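Local coordinates for putative polysaccharide biosynthesis protein with aminopeptidase-like domain (Clostridium acetobutylicum, PDB 3K9T) that binds one zinc ion per subunit, probably takes part in making modified polysaccharides, and is not expected to act as a peptidase, at residues A[75-80]-A[155-160]; A[179-184]-A[243-248]; A[202-207]-A[222-227]; A[255-260]-A[333-338]; A[350-355]-A[414-419]. One frame throughout, in Å; residues are numbered along the deposited sequence.

Interaction 1 of 5, residues A[75-80]-A[155-160]; sequences DAYVRN and EVVIDS
Glu155 OE1 takes a charged hydrogen bond from Arg79 NH1 at 2.6 Å. The donor arrives on the syn side of the carboxylate, 23° out of its plane, and the oxygen lies near the guanidinium plane. Both side chains run alongside each other, pointing the same way. Arg79 is bent at chi3 (-102°), which places NE, and one face of its guanidinium has Tyr77 CE1 above it, offset toward the rim. Strands 70-79 and 153-163 are antiparallel neighbours in the four-stranded sheet of the insert region. Tyr77 and Val157 form a hydrogen-bonded pair, with Tyr77 N to Val157 O at 2.7 Å and Val157 N to Tyr77 O at 2.8 Å. Their side chains also meet: Val157 CB sits over the ring face as a CH-pi contact, 3.8 Å from the centroid. Val157 CG2 comes to 3.5 Å from Tyr77 CE1. Lys85 adds a cation-pi contact to the same ring. Ala76, Val78, Val156 and Ile158 point to the other sheet face, where Phe139 packs on all four.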
# COMPACT_ATOMS: atom_id res chain seq x y z
N ASP A 75 42.72 -25.87 30.15
CA ASP A 75 43.77 -24.94 29.77
C ASP A 75 44.09 -25.18 28.32
O ASP A 75 43.73 -26.23 27.77
CB ASP A 75 45.02 -25.20 30.64
CG ASP A 75 45.98 -24.00 30.73
OD1 ASP A 75 45.69 -22.90 30.23
OD2 ASP A 75 47.05 -24.16 31.35
N ALA A 76 44.72 -24.18 27.71
CA ALA A 76 45.20 -24.28 26.34
C ALA A 76 46.30 -23.26 26.18
O ALA A 76 46.23 -22.16 26.77
CB ALA A 76 44.10 -24.02 25.37
N TYR A 77 47.35 -23.62 25.43
CA TYR A 77 48.45 -22.69 25.14
C TYR A 77 49.38 -23.19 24.04
O TYR A 77 49.45 -24.40 23.77
CB TYR A 77 49.28 -22.37 26.41
CG TYR A 77 49.75 -23.58 27.22
CD1 TYR A 77 50.98 -24.20 26.95
CD2 TYR A 77 48.99 -24.06 28.28
CE1 TYR A 77 51.40 -25.30 27.71
CE2 TYR A 77 49.40 -25.14 29.03
CZ TYR A 77 50.61 -25.76 28.75
OH TYR A 77 50.99 -26.83 29.54
N VAL A 78 50.04 -22.23 23.38
CA VAL A 78 51.14 -22.47 22.47
C VAL A 78 52.35 -21.84 23.17
O VAL A 78 52.35 -20.65 23.50
CB VAL A 78 50.95 -21.80 21.09
CG1 VAL A 78 52.23 -21.94 20.26
CG2 VAL A 78 49.72 -22.39 20.35
N ARG A 79 53.37 -22.64 23.42
CA ARG A 79 54.53 -22.18 24.17
C ARG A 79 55.78 -22.29 23.31
O ARG A 79 55.93 -23.26 22.59
CB ARG A 79 54.68 -23.05 25.40
CG ARG A 79 55.63 -22.54 26.42
CD ARG A 79 55.85 -23.62 27.45
NE ARG A 79 55.10 -23.39 28.69
CZ ARG A 79 54.52 -24.35 29.42
NH1 ARG A 79 54.50 -25.62 29.00
NH2 ARG A 79 53.89 -24.02 30.55
N ASN A 80 56.66 -21.29 23.36
CA ASN A 80 57.90 -21.35 22.57
C ASN A 80 59.04 -22.01 23.37
O ASN A 80 58.87 -22.30 24.56
CB ASN A 80 58.29 -19.96 22.02
CG ASN A 80 58.75 -18.99 23.10
OD1 ASN A 80 59.13 -19.40 24.21
ND2 ASN A 80 58.71 -17.70 22.79
N GLU A 155 55.50 -25.96 21.89
CA GLU A 155 54.65 -26.89 22.62
C GLU A 155 53.21 -26.39 22.44
O GLU A 155 52.91 -25.22 22.69
CB GLU A 155 55.00 -26.91 24.11
CG GLU A 155 54.49 -28.15 24.85
CD GLU A 155 54.59 -28.05 26.37
OE1 GLU A 155 55.02 -27.00 26.89
OE2 GLU A 155 54.21 -29.02 27.06
N VAL A 156 52.35 -27.29 21.98
CA VAL A 156 50.96 -26.98 21.70
C VAL A 156 50.09 -27.85 22.59
O VAL A 156 50.07 -29.07 22.45
CB VAL A 156 50.62 -27.26 20.24
CG1 VAL A 156 49.15 -26.91 19.94
CG2 VAL A 156 51.59 -26.49 19.33
N VAL A 157 49.37 -27.19 23.50
CA VAL A 157 48.53 -27.86 24.46
C VAL A 157 47.11 -27.31 24.43
O VAL A 157 46.90 -26.10 24.59
CB VAL A 157 49.08 -27.65 25.91
CG1 VAL A 157 48.13 -28.24 26.92
CG2 VAL A 157 50.46 -28.26 26.06
N ILE A 158 46.15 -28.19 24.19
CA ILE A 158 44.74 -27.91 24.43
C ILE A 158 44.27 -29.04 25.37
O ILE A 158 44.06 -30.17 24.93
CB ILE A 158 43.85 -27.92 23.16
CG1 ILE A 158 44.27 -26.83 22.17
CG2 ILE A 158 42.39 -27.71 23.56
CD1 ILE A 158 43.58 -26.94 20.78
N ASP A 159 44.10 -28.71 26.65
CA ASP A 159 43.66 -29.65 27.67
C ASP A 159 42.15 -29.61 27.76
O ASP A 159 41.58 -28.91 28.61
CB ASP A 159 44.29 -29.31 29.03
CG ASP A 159 44.01 -30.35 30.09
OD1 ASP A 159 43.50 -31.44 29.73
OD2 ASP A 159 44.30 -30.08 31.28
N SER A 160 41.50 -30.37 26.88
CA SER A 160 40.05 -30.39 26.77
C SER A 160 39.52 -31.80 26.84
O SER A 160 40.29 -32.75 26.85
CB SER A 160 39.63 -29.75 25.43
OG SER A 160 40.23 -30.41 24.33

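Interaction 2 of 5, residues A[179-184]-A[243-248]; sequences EEEILL and KNIKMG
A beta bulge breaks the register between two parallel strands: Glu181 pairs with Ile245, but the next residue, Ile182, pairs with Met247. Lys246 is the extra residue. Its N bonds Glu181 O at 2.8 Å. Before the bulge, Glu181 N bonds Asn244 O at 2.8 Å, with the donor tilted 31° from the carbonyl plane. After it, Leu183 N bonds Met247 O at 3.0 Å, and Leu183 O lies against the CA of Gly248. The side chain of Lys246 bends at chi2, chi3 and chi4 to bring NZ to Glu180 OE1, a salt bridge at 3.2 Å whose hydrogen bond is weak. The side chain of Glu181 crosses that of Ile245, with OE2 3.7 Å from Ile245 CG1. The same oxygen forms a salt bridge with Arg221 on the neighbouring strand. A water links Glu181 to Asn244, just before the second strand. It donates to Glu181 OE1 at 2.7 Å and accepts from Asn244 ND2. On the Ile245 face, Leu183 CB packs at 3.9 Å against CG2 of that residue. On the other face, Ile182 and Met247 lie side by side, and Ile353 of helix 336-355 packs on both. Such parallel pairing belongs to the central part of the mixed eight-stranded sheet of the aminopeptidase-like domain.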
# COMPACT_ATOMS: atom_id res chain seq x y z
N GLU A 179 -3.08 -18.65 31.26
CA GLU A 179 -2.08 -19.57 30.73
C GLU A 179 -1.43 -19.07 29.45
O GLU A 179 -0.39 -19.58 29.05
CB GLU A 179 -2.70 -20.93 30.40
CG GLU A 179 -3.05 -21.77 31.61
CD GLU A 179 -3.58 -23.18 31.25
OE1 GLU A 179 -2.92 -23.90 30.45
OE2 GLU A 179 -4.64 -23.57 31.83
N GLU A 180 -2.06 -18.12 28.77
CA GLU A 180 -1.46 -17.59 27.56
C GLU A 180 -0.13 -17.01 27.96
O GLU A 180 0.00 -16.38 29.01
CB GLU A 180 -2.33 -16.57 26.90
CG GLU A 180 -3.47 -17.20 26.17
CD GLU A 180 -4.65 -16.27 26.08
OE1 GLU A 180 -4.55 -15.26 25.33
OE2 GLU A 180 -5.65 -16.58 26.77
N GLU A 181 0.85 -17.25 27.12
CA GLU A 181 2.20 -17.13 27.53
C GLU A 181 3.00 -16.23 26.60
O GLU A 181 2.81 -16.28 25.37
CB GLU A 181 2.77 -18.54 27.50
CG GLU A 181 4.03 -18.73 28.21
CD GLU A 181 4.46 -20.18 28.21
OE1 GLU A 181 3.71 -21.05 28.72
OE2 GLU A 181 5.57 -20.45 27.71
N ILE A 182 3.86 -15.41 27.19
CA ILE A 182 4.80 -14.61 26.43
C ILE A 182 6.17 -15.29 26.70
O ILE A 182 6.50 -15.58 27.87
CB ILE A 182 4.81 -13.14 26.91
CG1 ILE A 182 3.40 -12.53 26.87
CG2 ILE A 182 5.88 -12.33 26.18
CD1 ILE A 182 2.70 -12.46 25.52
N LEU A 183 6.92 -15.59 25.63
CA LEU A 183 8.21 -16.30 25.68
C LEU A 183 9.37 -15.34 25.40
O LEU A 183 9.37 -14.62 24.39
CB LEU A 183 8.22 -17.44 24.64
CG LEU A 183 9.46 -18.36 24.53
CD1 LEU A 183 9.72 -19.31 25.78
CD2 LEU A 183 9.40 -19.16 23.23
N LEU A 184 10.35 -15.31 26.29
CA LEU A 184 11.51 -14.45 26.10
C LEU A 184 12.70 -15.37 26.19
O LEU A 184 12.92 -15.98 27.22
CB LEU A 184 11.56 -13.37 27.18
CG LEU A 184 10.35 -12.43 27.11
CD1 LEU A 184 10.28 -11.58 28.32
CD2 LEU A 184 10.47 -11.55 25.89
N LYS A 243 0.87 -24.47 22.19
CA LYS A 243 -0.46 -23.87 21.96
C LYS A 243 -0.74 -22.60 22.81
O LYS A 243 -1.56 -21.80 22.44
CB LYS A 243 -1.56 -24.93 22.16
CG LYS A 243 -1.66 -25.46 23.60
CD LYS A 243 -2.60 -26.67 23.71
CE LYS A 243 -2.74 -27.14 25.14
NZ LYS A 243 -3.21 -26.02 26.03
N ASN A 244 -0.09 -22.43 23.95
CA ASN A 244 -0.28 -21.26 24.78
C ASN A 244 0.64 -20.09 24.47
O ASN A 244 0.41 -19.02 25.00
CB ASN A 244 -0.04 -21.60 26.25
CG ASN A 244 -1.00 -22.64 26.79
OD1 ASN A 244 -2.16 -22.71 26.39
ND2 ASN A 244 -0.53 -23.44 27.75
N ILE A 245 1.71 -20.28 23.71
CA ILE A 245 2.65 -19.17 23.48
C ILE A 245 2.07 -18.18 22.46
O ILE A 245 1.99 -18.44 21.26
CB ILE A 245 4.02 -19.69 23.06
CG1 ILE A 245 4.56 -20.59 24.19
CG2 ILE A 245 4.94 -18.52 22.76
CD1 ILE A 245 5.67 -21.52 23.74
N LYS A 246 1.63 -17.04 22.96
CA LYS A 246 0.89 -16.07 22.16
C LYS A 246 1.88 -15.26 21.36
O LYS A 246 1.61 -14.90 20.25
CB LYS A 246 0.05 -15.15 23.08
CG LYS A 246 -1.31 -14.66 22.51
CD LYS A 246 -1.70 -13.18 22.99
CE LYS A 246 -3.20 -12.91 23.36
NZ LYS A 246 -4.28 -13.59 22.57
N MSE A 247 3.04 -14.99 21.94
CA MSE A 247 4.05 -14.17 21.32
C MSE A 247 5.41 -14.37 22.01
O MSE A 247 5.51 -14.97 23.06
CB MSE A 247 3.62 -12.70 21.28
CG MSE A 247 3.26 -12.02 22.61
SE MSE A 247 2.42 -10.28 22.29
CE MSE A 247 0.59 -10.53 22.89
N GLY A 248 6.47 -13.91 21.37
CA GLY A 248 7.79 -14.07 21.95
C GLY A 248 8.83 -13.16 21.36
O GLY A 248 8.63 -12.61 20.29
O HOH W 1 2.43 -23.22 27.71

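Interaction 3 of 5, residues A[202-207]-A[222-227]; sequences ALITFI and FLFAPE. With IMD (imidazole), chain E.
The helix and second strand of a beta-alpha-beta unit meet here: strand 181-187, helix 194-211 and strand 219-225 follow one another, and the helix packs on the sheet. The contact is mostly between side chains, with no hydrogen bond across it. Ile204 touches two phenylalanines through one methyl. This CG2, anti to the backbone N (chi1 to CG1 -72°), touches Phe222 CD2 at 3.8 Å and Phe224 CZ at 3.7 Å. It meets Phe222 at the ring edge, near the plane. Ile204 and Phe224 slide past each other in opposite directions. One turn along the helix, Ile207 CG2 reaches the same edge of Phe222, 4.0 Å from CE2. Thr205 crosses Phe224 at about a right angle, with OG1 3.5 Å from CE2 of the ring. That hydroxyl has its polar partner within the helix, a hydrogen bond to Val201 O. Leu184 of strand 181-187 touches both Ile204 and Phe222. Beyond the strand end, Glu227 OE2 accepts from N1 of an imidazole at 2.6 Å; this molecule probably comes from the crystallisation liquor. Ser297 OG also bonds that carboxylate oxygen. Such helix-to-sheet packing is that of a beta-alpha-beta crossover, consistent with the alpha/beta fold of aminopeptidase-like domains.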
# COMPACT_ATOMS: atom_id res chain seq x y z
N ALA A 202 22.11 -11.08 30.41
CA ALA A 202 21.93 -10.19 31.57
C ALA A 202 20.62 -9.43 31.49
O ALA A 202 19.97 -9.26 32.53
CB ALA A 202 23.10 -9.24 31.77
N LEU A 203 20.18 -9.04 30.28
CA LEU A 203 18.92 -8.29 30.15
C LEU A 203 17.70 -9.11 30.58
O LEU A 203 16.89 -8.66 31.37
CB LEU A 203 18.73 -7.75 28.72
CG LEU A 203 17.33 -7.18 28.39
CD1 LEU A 203 17.21 -5.92 29.12
CD2 LEU A 203 17.07 -6.97 26.89
N ILE A 204 17.56 -10.28 30.00
CA ILE A 204 16.43 -11.17 30.25
C ILE A 204 16.42 -11.51 31.75
O ILE A 204 15.35 -11.58 32.36
CB ILE A 204 16.56 -12.41 29.30
CG1 ILE A 204 16.24 -11.99 27.86
CG2 ILE A 204 15.72 -13.52 29.62
CD1 ILE A 204 14.97 -11.35 27.72
N THR A 205 17.59 -11.65 32.37
CA THR A 205 17.66 -11.92 33.80
C THR A 205 16.95 -10.81 34.59
O THR A 205 16.07 -11.08 35.43
CB THR A 205 19.10 -12.15 34.26
OG1 THR A 205 19.56 -13.35 33.62
CG2 THR A 205 19.18 -12.33 35.81
N PHE A 206 17.28 -9.57 34.26
CA PHE A 206 16.67 -8.43 34.92
C PHE A 206 15.20 -8.17 34.57
O PHE A 206 14.45 -7.67 35.38
CB PHE A 206 17.55 -7.18 34.79
CG PHE A 206 18.66 -7.15 35.80
CD1 PHE A 206 19.80 -7.92 35.64
CD2 PHE A 206 18.53 -6.41 36.96
CE1 PHE A 206 20.80 -7.93 36.59
CE2 PHE A 206 19.53 -6.40 37.92
CZ PHE A 206 20.67 -7.15 37.73
N ILE A 207 14.78 -8.54 33.36
CA ILE A 207 13.38 -8.45 33.03
C ILE A 207 12.64 -9.44 33.91
O ILE A 207 11.69 -9.06 34.55
CB ILE A 207 13.09 -8.71 31.55
CG1 ILE A 207 13.64 -7.53 30.74
CG2 ILE A 207 11.56 -8.88 31.31
CD1 ILE A 207 13.89 -7.89 29.32
N PHE A 222 10.98 -17.73 30.51
CA PHE A 222 12.27 -17.22 30.11
C PHE A 222 13.19 -18.40 29.88
O PHE A 222 13.46 -19.14 30.80
CB PHE A 222 12.83 -16.35 31.21
CG PHE A 222 11.96 -15.24 31.60
CD1 PHE A 222 10.89 -15.45 32.46
CD2 PHE A 222 12.23 -13.95 31.17
CE1 PHE A 222 10.06 -14.39 32.87
CE2 PHE A 222 11.42 -12.89 31.56
CZ PHE A 222 10.33 -13.11 32.41
N LEU A 223 13.69 -18.55 28.65
CA LEU A 223 14.54 -19.68 28.27
C LEU A 223 15.97 -19.21 28.09
O LEU A 223 16.23 -18.27 27.35
CB LEU A 223 14.03 -20.29 26.97
CG LEU A 223 14.79 -21.51 26.50
CD1 LEU A 223 14.60 -22.66 27.50
CD2 LEU A 223 14.29 -21.88 25.12
N PHE A 224 16.89 -19.86 28.80
CA PHE A 224 18.33 -19.66 28.64
C PHE A 224 18.95 -20.99 28.13
O PHE A 224 19.08 -21.96 28.87
CB PHE A 224 18.99 -19.28 29.94
CG PHE A 224 18.47 -18.05 30.58
CD1 PHE A 224 17.30 -18.08 31.33
CD2 PHE A 224 19.20 -16.88 30.54
CE1 PHE A 224 16.85 -16.92 31.99
CE2 PHE A 224 18.76 -15.74 31.20
CZ PHE A 224 17.59 -15.76 31.92
N ALA A 225 19.35 -21.01 26.87
CA ALA A 225 19.74 -22.26 26.21
C ALA A 225 20.76 -21.96 25.14
O ALA A 225 20.77 -20.84 24.60
CB ALA A 225 18.53 -22.89 25.60
N PRO A 226 21.63 -22.94 24.81
CA PRO A 226 22.55 -22.69 23.69
C PRO A 226 21.79 -22.41 22.42
O PRO A 226 20.73 -23.02 22.20
CB PRO A 226 23.29 -24.04 23.53
CG PRO A 226 22.45 -25.07 24.23
CD PRO A 226 21.81 -24.29 25.37
N GLU A 227 22.34 -21.55 21.56
CA GLU A 227 21.66 -21.26 20.31
C GLU A 227 21.45 -22.50 19.43
O GLU A 227 22.26 -23.42 19.41
CB GLU A 227 22.37 -20.17 19.50
CG GLU A 227 21.46 -19.58 18.38
CD GLU A 227 22.11 -18.47 17.59
OE1 GLU A 227 23.20 -18.71 17.05
OE2 GLU A 227 21.53 -17.36 17.46
N1 IMD E . 23.35 -15.75 16.45
C2 IMD E . 24.31 -15.85 17.40
N3 IMD E . 25.38 -15.16 16.99
C4 IMD E . 25.10 -14.60 15.79
C5 IMD E . 23.81 -14.98 15.45

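Interaction 4 of 5, residues A[255-260]-A[333-338]; sequences GDAGIK and YMNKDG
Tyr333 lays one ring face over CB of Asp256, a CH-pi contact with CB 3.9 Å from the centroid. The two side chains lie side by side, pointing the same way, and the carboxylate and ring planes are only 5° apart. Asp256 OD2 accepts from Gly258 N at 2.9 Å, from above the carboxylate plane, which makes an Asx turn. Ser317 OG bonds the same oxygen, and Asn195 ND2 bonds OD1. The backbones join where Asn335 N donates to Gly255 O at 2.9 Å. Met334, a selenomethionine, bends at chi2 and chi3, and its SE and CE lie against Gly255; SE is 4.0 Å from the CA of that glycine. A water accepts from Ala257 N and donates to Tyr333 O at 2.7 Å. Asn335 also caps the start of helix 336-355: its OD1 takes Gly338 N on a lone pair at 2.8 Å. The side chain of Tyr333 lies about 8 Å from that of the zinc ligand Asp196 and about 11 Å from the metal. An Asx turn thus meets a helix N-cap in the neighbourhood of the zinc site of the aminopeptidase-like domain.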
# COMPACT_ATOMS: atom_id res chain seq x y z
N GLY A 255 23.21 -4.39 24.08
CA GLY A 255 24.05 -3.63 25.01
C GLY A 255 24.94 -2.50 24.51
O GLY A 255 25.50 -1.75 25.34
N ASP A 256 25.10 -2.36 23.20
CA ASP A 256 25.96 -1.32 22.65
C ASP A 256 25.33 0.06 22.55
O ASP A 256 24.14 0.22 22.84
CB ASP A 256 26.48 -1.74 21.28
CG ASP A 256 25.40 -1.80 20.23
OD1 ASP A 256 24.63 -2.81 20.19
OD2 ASP A 256 25.37 -0.86 19.41
N ALA A 257 26.14 1.05 22.11
CA ALA A 257 25.70 2.44 22.04
C ALA A 257 24.79 2.77 20.86
O ALA A 257 24.27 3.88 20.77
CB ALA A 257 26.91 3.41 22.07
N GLY A 258 24.58 1.83 19.96
CA GLY A 258 23.77 2.10 18.76
C GLY A 258 22.27 2.17 18.92
O GLY A 258 21.74 1.99 20.01
N ILE A 259 21.57 2.39 17.81
CA ILE A 259 20.13 2.51 17.84
C ILE A 259 19.48 1.10 18.00
O ILE A 259 20.13 0.08 17.76
CB ILE A 259 19.56 3.26 16.58
CG1 ILE A 259 19.83 2.49 15.30
CG2 ILE A 259 20.13 4.72 16.46
CD1 ILE A 259 18.81 2.79 14.14
N LYS A 260 18.21 1.06 18.41
CA LYS A 260 17.44 -0.19 18.51
C LYS A 260 17.03 -0.71 17.13
O LYS A 260 16.79 0.06 16.20
CB LYS A 260 16.18 -0.00 19.38
CG LYS A 260 16.48 0.29 20.90
CD LYS A 260 15.22 0.58 21.69
CE LYS A 260 14.70 1.97 21.41
NZ LYS A 260 15.63 3.01 21.89
N TYR A 333 32.75 -2.23 25.11
CA TYR A 333 31.77 -2.12 24.02
C TYR A 333 30.34 -2.04 24.56
O TYR A 333 29.45 -1.50 23.90
CB TYR A 333 31.96 -3.26 22.99
CG TYR A 333 31.02 -3.21 21.82
CD1 TYR A 333 30.97 -2.09 20.98
CD2 TYR A 333 30.14 -4.26 21.56
CE1 TYR A 333 30.06 -2.04 19.88
CE2 TYR A 333 29.25 -4.22 20.48
CZ TYR A 333 29.23 -3.12 19.65
OH TYR A 333 28.35 -3.07 18.60
N MSE A 334 30.13 -2.58 25.76
CA MSE A 334 28.88 -2.40 26.49
C MSE A 334 28.75 -0.90 26.91
O MSE A 334 29.71 -0.26 27.29
CB MSE A 334 28.89 -3.27 27.75
CG MSE A 334 28.96 -4.77 27.52
SE MSE A 334 27.38 -5.25 26.49
CE MSE A 334 27.93 -5.02 24.63
N ASN A 335 27.55 -0.37 26.79
CA ASN A 335 27.22 1.00 27.15
C ASN A 335 26.06 0.97 28.16
O ASN A 335 25.03 0.37 27.88
CB ASN A 335 26.80 1.72 25.87
CG ASN A 335 26.39 3.12 26.13
OD1 ASN A 335 25.26 3.39 26.56
ND2 ASN A 335 27.30 4.03 25.85
N LYS A 336 26.21 1.60 29.32
CA LYS A 336 25.19 1.50 30.37
C LYS A 336 23.84 2.05 29.98
O LYS A 336 22.80 1.47 30.33
CB LYS A 336 25.68 2.11 31.69
CG LYS A 336 26.74 1.22 32.33
CD LYS A 336 27.27 1.73 33.65
CE LYS A 336 28.22 0.71 34.26
NZ LYS A 336 29.07 1.24 35.35
N ASP A 337 23.86 3.14 29.23
CA ASP A 337 22.65 3.80 28.75
C ASP A 337 21.96 2.97 27.71
O ASP A 337 20.73 3.00 27.60
CB ASP A 337 22.99 5.18 28.20
CG ASP A 337 23.48 6.14 29.31
OD1 ASP A 337 22.90 6.12 30.41
OD2 ASP A 337 24.46 6.89 29.08
N GLY A 338 22.76 2.21 26.97
CA GLY A 338 22.25 1.28 25.97
C GLY A 338 21.52 0.14 26.64
O GLY A 338 20.39 -0.21 26.28
O HOH W 2 28.95 0.58 22.26

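Interaction 5 of 5, residues A[350-355]-A[414-419]; sequences IYTIEN and MEFRRI
Phe416 and Arg417, at the start of helix 416-428, meet Tyr351, Thr352 and Asn355 near the end of helix 336-355. The contact joins the permutated winged helix-turn-helix domain to the aminopeptidase-like domain. Along the second segment, Met414 comes first and packs on Trp295 of a second subunit. Glu415 is the N-cap. Its OE2 takes Arg417 N at 2.9 Å, from above the carboxylate plane. Phe416 has CG anti to the backbone N (chi1 -180°), and its ring meets Thr352 with a face and Asn355 with an edge. Thr352 CG2 sits over the ring centre as a CH-pi contact, 3.6 Å from the centroid. Asn355 O meets the ring edge, 3.6 Å from CZ of Phe416. Tyr351 CE1 also lies at that ring's edge, 4.2 Å from CE2. Arg417 follows with a cation-pi stack: its guanidinium lies flat on Tyr351, with planes at 7° and CZ 3.5 Å from the ring centroid. Further bonds fix the group: Glu348 pairs with NE, while Asn6 and Tyr421 bond NH1. Tyr351 OH is held by Glu3. The opposite face of the Tyr351 ring carries Asn355 ND2, 3.1 Å above the plane and over its centre, and Arg417 NH1 lies 3.4 Å from Tyr351 CE2.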
# COMPACT_ATOMS: atom_id res chain seq x y z
N ILE A 350 6.29 -4.91 27.43
CA ILE A 350 5.55 -5.80 28.33
C ILE A 350 4.36 -5.07 28.91
O ILE A 350 3.27 -5.62 28.94
CB ILE A 350 6.44 -6.42 29.44
CG1 ILE A 350 7.40 -7.46 28.82
CG2 ILE A 350 5.58 -7.05 30.51
CD1 ILE A 350 8.55 -8.00 29.74
N TYR A 351 4.57 -3.82 29.33
CA TYR A 351 3.45 -2.97 29.75
C TYR A 351 2.38 -2.91 28.65
O TYR A 351 1.20 -2.99 28.94
CB TYR A 351 3.94 -1.55 30.08
CG TYR A 351 2.84 -0.55 30.42
CD1 TYR A 351 2.10 0.10 29.41
CD2 TYR A 351 2.55 -0.22 31.73
CE1 TYR A 351 1.11 1.02 29.73
CE2 TYR A 351 1.56 0.71 32.06
CZ TYR A 351 0.85 1.33 31.06
OH TYR A 351 -0.13 2.24 31.38
N THR A 352 2.78 -2.79 27.39
CA THR A 352 1.80 -2.69 26.28
C THR A 352 1.05 -4.03 26.09
O THR A 352 -0.18 -4.08 25.92
CB THR A 352 2.48 -2.21 24.97
OG1 THR A 352 3.21 -1.00 25.23
CG2 THR A 352 1.45 -1.95 23.89
N ILE A 353 1.80 -5.12 26.12
CA ILE A 353 1.22 -6.44 26.00
C ILE A 353 0.15 -6.63 27.05
O ILE A 353 -0.94 -7.09 26.75
CB ILE A 353 2.29 -7.54 26.21
CG1 ILE A 353 3.24 -7.59 25.03
CG2 ILE A 353 1.65 -8.93 26.45
CD1 ILE A 353 4.51 -8.39 25.36
N GLU A 354 0.47 -6.27 28.28
CA GLU A 354 -0.42 -6.50 29.41
C GLU A 354 -1.68 -5.63 29.40
O GLU A 354 -2.75 -6.10 29.73
CB GLU A 354 0.36 -6.20 30.68
CG GLU A 354 1.36 -7.26 31.04
CD GLU A 354 0.72 -8.43 31.73
OE1 GLU A 354 -0.08 -8.19 32.65
OE2 GLU A 354 1.01 -9.59 31.35
N ASN A 355 -1.53 -4.36 29.00
CA ASN A 355 -2.64 -3.40 28.99
C ASN A 355 -3.38 -3.21 27.67
O ASN A 355 -4.17 -2.27 27.55
CB ASN A 355 -2.15 -2.03 29.49
CG ASN A 355 -1.73 -2.05 30.94
OD1 ASN A 355 -2.53 -2.39 31.81
ND2 ASN A 355 -0.47 -1.69 31.23
N MSE A 414 -1.69 8.16 17.95
CA MSE A 414 -1.27 8.60 19.26
C MSE A 414 -0.48 7.50 19.95
O MSE A 414 -0.57 6.32 19.61
CB MSE A 414 -2.47 9.03 20.13
CG MSE A 414 -3.28 10.19 19.58
SE MSE A 414 -4.78 10.52 20.73
CE MSE A 414 -5.34 12.26 20.19
N GLU A 415 0.32 7.93 20.91
CA GLU A 415 1.08 7.06 21.75
C GLU A 415 0.17 6.14 22.60
O GLU A 415 -0.90 6.53 23.07
CB GLU A 415 1.97 7.93 22.63
CG GLU A 415 3.10 7.18 23.24
CD GLU A 415 2.86 6.91 24.65
OE1 GLU A 415 2.56 7.90 25.34
OE2 GLU A 415 2.98 5.73 25.06
N PHE A 416 0.64 4.92 22.83
CA PHE A 416 -0.17 3.92 23.47
C PHE A 416 -0.62 4.31 24.87
O PHE A 416 -1.80 4.20 25.19
CB PHE A 416 0.54 2.56 23.49
CG PHE A 416 -0.29 1.46 24.17
CD1 PHE A 416 -1.25 0.77 23.48
CD2 PHE A 416 -0.12 1.17 25.51
CE1 PHE A 416 -2.00 -0.20 24.11
CE2 PHE A 416 -0.87 0.22 26.14
CZ PHE A 416 -1.81 -0.46 25.46
N ARG A 417 0.28 4.77 25.73
CA ARG A 417 -0.15 5.15 27.08
C ARG A 417 -1.22 6.23 27.11
O ARG A 417 -2.05 6.25 28.00
CB ARG A 417 1.03 5.57 27.93
CG ARG A 417 1.95 4.42 28.25
CD ARG A 417 2.56 4.62 29.60
NE ARG A 417 3.60 3.64 29.89
CZ ARG A 417 3.92 3.23 31.11
NH1 ARG A 417 3.26 3.69 32.18
NH2 ARG A 417 4.90 2.35 31.27
N ARG A 418 -1.22 7.13 26.14
CA ARG A 418 -2.24 8.18 26.07
C ARG A 418 -3.64 7.59 25.89
O ARG A 418 -4.63 8.02 26.51
CB ARG A 418 -1.93 9.06 24.88
CG ARG A 418 -2.49 10.41 25.00
CD ARG A 418 -1.98 11.27 23.90
NE ARG A 418 -2.92 12.36 23.74
CZ ARG A 418 -3.03 13.11 22.66
NH1 ARG A 418 -2.26 12.87 21.62
NH2 ARG A 418 -3.94 14.09 22.64
N ILE A 419 -3.70 6.60 25.02
CA ILE A 419 -4.92 5.87 24.77
C ILE A 419 -5.31 5.09 26.02
O ILE A 419 -6.46 5.11 26.40
CB ILE A 419 -4.74 4.97 23.54
CG1 ILE A 419 -4.43 5.86 22.30
CG2 ILE A 419 -5.96 4.10 23.36
CD1 ILE A 419 -5.39 6.99 22.07

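How the interactions relate
Interaction 1 stands apart in the insert sheet and closes before the others open; its centre is 33 Å from that of interaction 3 and 55 Å from that of interaction 5. Interactions 2, 3 and 4 lie in the aminopeptidase-like domain, and interaction 5 joins it to the C-terminal domain. Interactions 2 and 3 share the eight-stranded sheet, and interaction 3 falls within the chain span that interaction 2 brackets. They touch through Leu184. Interactions 4 and 5 follow in series and use the two ends of helix 336-355, with centres 25 Å apart. That helix also touches interactions 2 and 3. It therefore runs from the neighbourhood of the zinc site, past the sheet, to the winged helix-turn-helix domain.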